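Local coordinates for uronate isomerase (Caulobacter crescentus, PDB 2Q01), which catalyses the isomerisation of D-glucuronate to D-fructuronate and of D-galacturonate to D-tagaturonate, a step in the interconversion of pentoses and glucuronate, at residues 257-262 with 289-293; 336-342 with 370-374. One frame throughout, in Å; residues are numbered along the deposited sequence.

Both segments of contact 1 precede those of contact 2, and the centres are about 14 Å apart, to the same side of the chain's centre. Contact 1 lays the loop between strand 249-252 and helix 264-276 on helix 281-302; contact 2 sets the residues leading into helix 343-349 against helix 366-375. The strands concerned, 249-252, 305-308, 357-359 and 381-383, form one parallel sheet, in keeping with the TIM-barrel clan of this family. The two contacts touch directly: Thr-259 probably hydrogen-bonds through OG1 to Ala-341 O, and Ala-257 packs on Glu-337. Segment 336-342 thus lies between the loop of contact 1 and helix 366-375, giving one continuous layer of packing.

Contact 1. Residues 257-262 with 289-293; sequences AATADL and AQMLT
Gln-290 reaches off helix 281-302, its chain bent by chi2 of 56°, and lays its amide against Leu-262, whose CB and CG both lie 3.4 Å from Gln-290 OE1. Gln-290 OE1 also accepts a nearly straight bond from Leu-262 N at 2.9 Å, the donor tilted 31° from the amide plane, while NE2 is held by Glu-294 and, weakly, by a water that lies within hydrogen-bonding distance of Asp-261 OD1 and Leu-262 O. With an alanine here, Leu-262 N would probably lose its acceptor and Glu-294 its amide partner, leaving this end of the loop freer to shift. One turn on, Thr-293 OG1 donates a short bond of 2.6 Å to Ala-260 O; OG1 stands beside its own backbone N (chi1 -61°), facing the loop. Between these grips the chain runs close over Ala-289. The small methyls of Ala-258 and Ala-260 both pack on Ala-289 CB, and Ala-289 O receives a weak bond from Ala-260 N and a CA-H contact from Thr-259. Leu-292 closes the other end: CD1 comes within 3.4 Å of Ala-258 O and 3.8 Å of Thr-259 CG2, the side chains of Thr-259 and Leu-292 crossing at about a right angle. Thr-259 OG1 is hydrogen-bonded to Ala-341 and Leu-345, outside this contact, and Asp-261 forms a salt bridge with Arg-348. The loop following strand 249-252 therefore lies between helix 281-302 and helix 343-349, just before the chain enters helix 264-276.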
loop_
_atom_site.group_PDB
_atom_site.type_symbol
_atom_site.label_atom_id
_atom_site.label_comp_id
_atom_site.label_asym_id
_atom_site.label_seq_id
_atom_site.Cartn_x
_atom_site.Cartn_y
_atom_site.Cartn_z
ATOM N N ALA B 257 -8.726 -3.264 -16.710
ATOM C CA ALA B 257 -9.765 -4.214 -16.318
ATOM C C ALA B 257 -11.133 -3.810 -16.876
ATOM O O ALA B 257 -12.154 -4.395 -16.507
ATOM C CB ALA B 257 -9.818 -4.337 -14.798
ATOM N N ALA B 258 -11.135 -2.821 -17.771
ATOM C CA ALA B 258 -12.356 -2.204 -18.288
ATOM C C ALA B 258 -13.249 -3.205 -18.990
ATOM O O ALA B 258 -12.767 -4.032 -19.764
ATOM C CB ALA B 258 -12.013 -1.062 -19.224
ATOM N N THR B 259 -14.541 -3.150 -18.667
ATOM C CA THR B 259 -15.575 -3.934 -19.353
ATOM C C THR B 259 -16.636 -2.980 -19.913
ATOM O O THR B 259 -16.730 -1.831 -19.480
ATOM C CB THR B 259 -16.251 -4.967 -18.419
ATOM O OG1 THR B 259 -16.962 -4.292 -17.374
ATOM C CG2 THR B 259 -15.229 -5.911 -17.794
ATOM N N ALA B 260 -17.427 -3.450 -20.872
ATOM C CA ALA B 260 -18.509 -2.636 -21.447
ATOM C C ALA B 260 -19.753 -3.476 -21.723
ATOM O O ALA B 260 -19.675 -4.694 -21.801
ATOM C CB ALA B 260 -18.040 -1.947 -22.718
ATOM N N ASP B 261 -20.900 -2.825 -21.871
ATOM C CA ASP B 261 -22.130 -3.534 -22.191
ATOM C C ASP B 261 -22.849 -2.813 -23.326
ATOM O O ASP B 261 -23.885 -2.175 -23.125
ATOM C CB ASP B 261 -23.020 -3.669 -20.947
ATOM C CG ASP B 261 -24.108 -4.731 -21.099
ATOM O OD1 ASP B 261 -24.037 -5.569 -22.028
ATOM O OD2 ASP B 261 -25.041 -4.731 -20.269
ATOM N N LEU B 262 -22.269 -2.906 -24.519
ATOM C CA LEU B 262 -22.861 -2.324 -25.717
ATOM C C LEU B 262 -23.950 -3.238 -26.267
ATOM O O LEU B 262 -23.973 -4.440 -25.980
ATOM C CB LEU B 262 -21.795 -2.087 -26.797
ATOM C CG LEU B 262 -20.544 -1.252 -26.503
ATOM C CD1 LEU B 262 -19.536 -1.366 -27.648
ATOM C CD2 LEU B 262 -20.878 0.206 -26.225
ATOM N N ALA B 289 -12.661 -3.885 -23.855
ATOM C CA ALA B 289 -13.705 -3.855 -22.836
ATOM C C ALA B 289 -14.968 -4.628 -23.236
ATOM O O ALA B 289 -15.489 -5.412 -22.449
ATOM C CB ALA B 289 -14.057 -2.407 -22.485
ATOM N N GLN B 290 -15.459 -4.400 -24.454
ATOM C CA GLN B 290 -16.665 -5.081 -24.934
ATOM C C GLN B 290 -16.444 -6.578 -25.083
ATOM O O GLN B 290 -17.326 -7.373 -24.770
ATOM C CB GLN B 290 -17.158 -4.478 -26.257
ATOM C CG GLN B 290 -18.374 -5.194 -26.873
ATOM C CD GLN B 290 -19.561 -5.270 -25.925
ATOM O OE1 GLN B 290 -19.848 -4.323 -25.189
ATOM N NE2 GLN B 290 -20.260 -6.398 -25.943
ATOM N N MET B 291 -15.249 -6.953 -25.533
ATOM C CA MET B 291 -14.886 -8.359 -25.688
ATOM C C MET B 291 -14.745 -9.125 -24.375
ATOM O O MET B 291 -14.951 -10.332 -24.355
ATOM C CB MET B 291 -13.621 -8.510 -26.533
ATOM C CG MET B 291 -13.830 -8.233 -28.022
ATOM S SD MET B 291 -15.250 -9.074 -28.772
ATOM C CE MET B 291 -14.701 -10.764 -28.678
ATOM N N LEU B 292 -14.404 -8.433 -23.286
ATOM C CA LEU B 292 -14.397 -9.057 -21.961
ATOM C C LEU B 292 -15.790 -9.548 -21.602
ATOM O O LEU B 292 -15.951 -10.674 -21.136
ATOM C CB LEU B 292 -13.871 -8.102 -20.881
ATOM C CG LEU B 292 -12.359 -8.099 -20.618
ATOM C CD1 LEU B 292 -12.034 -7.362 -19.323
ATOM C CD2 LEU B 292 -11.778 -9.517 -20.579
ATOM N N THR B 293 -16.790 -8.706 -21.854
ATOM C CA THR B 293 -18.201 -9.055 -21.658
ATOM C C THR B 293 -18.659 -10.141 -22.634
ATOM O O THR B 293 -19.442 -11.017 -22.279
ATOM C CB THR B 293 -19.088 -7.807 -21.802
ATOM O OG1 THR B 293 -18.713 -6.858 -20.802
ATOM C CG2 THR B 293 -20.577 -8.130 -21.634
HETATM O O HOH W 1 -23.130 -6.756 -24.262
#

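Contact 2. Residues 336-342 with 370-374; sequences TEYVDAL and ELAPL
Leu-371 sets its CD2 methyl squarely on the Tyr-338 ring, 3.7 Å from the centroid and 5° off the normal, a CH-pi contact that fits a rounded knob to a flat face. Chi1 of -68° puts Tyr-338 CG beside its own backbone N, and chi2 of -91° then turns one ring face to the methyl. Glu-370 approaches at the ring edge instead, its carboxylate plane nearly perpendicular to the ring. Glu-370 OE1 accepts the bond from Tyr-338 N at 2.8 Å, met nearly along its C-O axis, and also lies 3.4 Å from Tyr-338 CB. Extended beyond CG, the glutamate chain offers its length to Val-339, whose CG2 rests 3.6 Å from Glu-370 CD and close to CB and CG as well. Leu-374, one turn further along the helix, pushes CD1 into the hollow between Tyr-338 CB and Leu-342 CD1; 4.0 Å separates Leu-374 CD1 from Tyr-338 CB. In the parallel sheet of this TIM-barrel family member, strand 357-359 leads to helix 366-375 and then to strand 381-383, a beta-alpha-beta connection; Leu-371 also packs on Leu-359 and Leu-383 of those strands. Tyr-338 OH reaches past the contact to Phe-360 O and Thr-361. Glu-337, bent at chi2, folds back over the turn that follows it: OE1 accepts the N-H of Asp-340 almost straight through its syn lone pair, and OE2 accepts that of Ala-341. These backbone N-H groups, and a further hydrogen bond that Glu-370 OE2 makes with a residue adjoining the segments, probably offset the repulsion between Glu-337 OE1 and Glu-370 OE2, 3.9 Å apart. A second subunit also packs here: its Pro-333 lies on Val-339 and Pro-373, and its His-316 is hydrogen-bonded to Val-339 O.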
loop_
_atom_site.group_PDB
_atom_site.type_symbol
_atom_site.label_atom_id
_atom_site.label_comp_id
_atom_site.label_asym_id
_atom_site.label_seq_id
_atom_site.Cartn_x
_atom_site.Cartn_y
_atom_site.Cartn_z
ATOM N N THR B 336 -3.899 0.204 -11.400
ATOM C CA THR B 336 -5.066 -0.471 -11.976
ATOM C C THR B 336 -6.354 -0.216 -11.180
ATOM O O THR B 336 -6.324 -0.093 -9.957
ATOM C CB THR B 336 -4.796 -1.987 -12.127
ATOM O OG1 THR B 336 -3.492 -2.176 -12.694
ATOM C CG2 THR B 336 -5.821 -2.661 -13.037
ATOM N N GLU B 337 -7.474 -0.123 -11.897
ATOM C CA GLU B 337 -8.784 0.181 -11.324
ATOM C C GLU B 337 -9.762 -0.951 -11.654
ATOM O O GLU B 337 -9.753 -1.474 -12.771
ATOM C CB GLU B 337 -9.295 1.505 -11.903
ATOM C CG GLU B 337 -10.180 2.333 -10.972
ATOM C CD GLU B 337 -11.627 1.860 -10.912
ATOM O OE1 GLU B 337 -12.246 2.015 -9.831
ATOM O OE2 GLU B 337 -12.143 1.344 -11.933
ATOM N N TYR B 338 -10.602 -1.319 -10.685
ATOM C CA TYR B 338 -11.544 -2.434 -10.849
ATOM C C TYR B 338 -13.007 -2.051 -10.620
ATOM O O TYR B 338 -13.897 -2.608 -11.262
ATOM C CB TYR B 338 -11.170 -3.611 -9.926
ATOM C CG TYR B 338 -9.872 -4.294 -10.300
ATOM C CD1 TYR B 338 -9.862 -5.384 -11.170
ATOM C CD2 TYR B 338 -8.655 -3.845 -9.787
ATOM C CE1 TYR B 338 -8.669 -6.005 -11.521
ATOM C CE2 TYR B 338 -7.463 -4.449 -10.136
ATOM C CZ TYR B 338 -7.474 -5.525 -10.997
ATOM O OH TYR B 338 -6.281 -6.111 -11.334
ATOM N N VAL B 339 -13.245 -1.110 -9.708
ATOM C CA VAL B 339 -14.597 -0.803 -9.210
ATOM C C VAL B 339 -15.519 -0.208 -10.271
ATOM O O VAL B 339 -16.624 -0.712 -10.487
ATOM C CB VAL B 339 -14.553 0.097 -7.948
ATOM C CG1 VAL B 339 -15.942 0.277 -7.348
ATOM C CG2 VAL B 339 -13.649 -0.525 -6.920
ATOM N N ASP B 340 -15.061 0.851 -10.934
ATOM C CA ASP B 340 -15.803 1.439 -12.044
ATOM C C ASP B 340 -15.653 0.567 -13.277
ATOM O O ASP B 340 -16.592 0.422 -14.064
ATOM C CB ASP B 340 -15.301 2.852 -12.351
ATOM C CG ASP B 340 -15.796 3.890 -11.349
ATOM O OD1 ASP B 340 -15.210 4.994 -11.307
ATOM O OD2 ASP B 340 -16.759 3.613 -10.601
ATOM N N ALA B 341 -14.466 -0.022 -13.419
ATOM C CA ALA B 341 -14.085 -0.783 -14.602
ATOM C C ALA B 341 -14.960 -2.007 -14.853
ATOM O O ALA B 341 -15.478 -2.180 -15.955
ATOM C CB ALA B 341 -12.610 -1.180 -14.517
ATOM N N LEU B 342 -15.134 -2.836 -13.826
ATOM C CA LEU B 342 -15.872 -4.101 -13.943
ATOM C C LEU B 342 -17.384 -3.948 -13.831
ATOM O O LEU B 342 -18.124 -4.908 -14.072
ATOM C CB LEU B 342 -15.388 -5.109 -12.894
ATOM C CG LEU B 342 -13.939 -5.601 -12.922
ATOM C CD1 LEU B 342 -13.625 -6.285 -11.611
ATOM C CD2 LEU B 342 -13.717 -6.548 -14.078
ATOM N N GLU B 370 -10.162 -2.850 -3.314
ATOM C CA GLU B 370 -11.121 -3.109 -4.376
ATOM C C GLU B 370 -11.436 -4.582 -4.562
ATOM O O GLU B 370 -12.601 -4.960 -4.582
ATOM C CB GLU B 370 -10.629 -2.503 -5.696
ATOM C CG GLU B 370 -10.232 -1.031 -5.590
ATOM C CD GLU B 370 -10.029 -0.359 -6.930
ATOM O OE1 GLU B 370 -10.053 -1.053 -7.968
ATOM O OE2 GLU B 370 -9.848 0.877 -6.941
ATOM N N LEU B 371 -10.394 -5.400 -4.692
ATOM C CA LEU B 371 -10.527 -6.811 -5.061
ATOM C C LEU B 371 -11.252 -7.673 -4.039
ATOM O O LEU B 371 -12.191 -8.386 -4.394
ATOM C CB LEU B 371 -9.160 -7.419 -5.371
ATOM C CG LEU B 371 -8.430 -7.015 -6.656
ATOM C CD1 LEU B 371 -7.116 -7.775 -6.732
ATOM C CD2 LEU B 371 -9.271 -7.301 -7.884
ATOM N N ALA B 372 -10.822 -7.614 -2.780
ATOM C CA ALA B 372 -11.476 -8.382 -1.725
ATOM C C ALA B 372 -12.926 -7.949 -1.437
ATOM O O ALA B 372 -13.790 -8.823 -1.327
ATOM C CB ALA B 372 -10.627 -8.432 -0.441
ATOM N N PRO B 373 -13.199 -6.619 -1.309
ATOM C CA PRO B 373 -14.601 -6.159 -1.251
ATOM C C PRO B 373 -15.501 -6.619 -2.403
ATOM O O PRO B 373 -16.660 -6.953 -2.170
ATOM C CB PRO B 373 -14.462 -4.639 -1.259
ATOM C CG PRO B 373 -13.156 -4.408 -0.560
ATOM C CD PRO B 373 -12.275 -5.476 -1.133
ATOM N N LEU B 374 -14.967 -6.633 -3.622
ATOM C CA LEU B 374 -15.701 -7.109 -4.790
ATOM C C LEU B 374 -15.911 -8.618 -4.739
ATOM O O LEU B 374 -17.020 -9.108 -4.963
ATOM C CB LEU B 374 -14.982 -6.713 -6.096
ATOM C CG LEU B 374 -15.141 -5.287 -6.639
ATOM C CD1 LEU B 374 -14.162 -5.059 -7.787
ATOM C CD2 LEU B 374 -16.563 -4.991 -7.094
#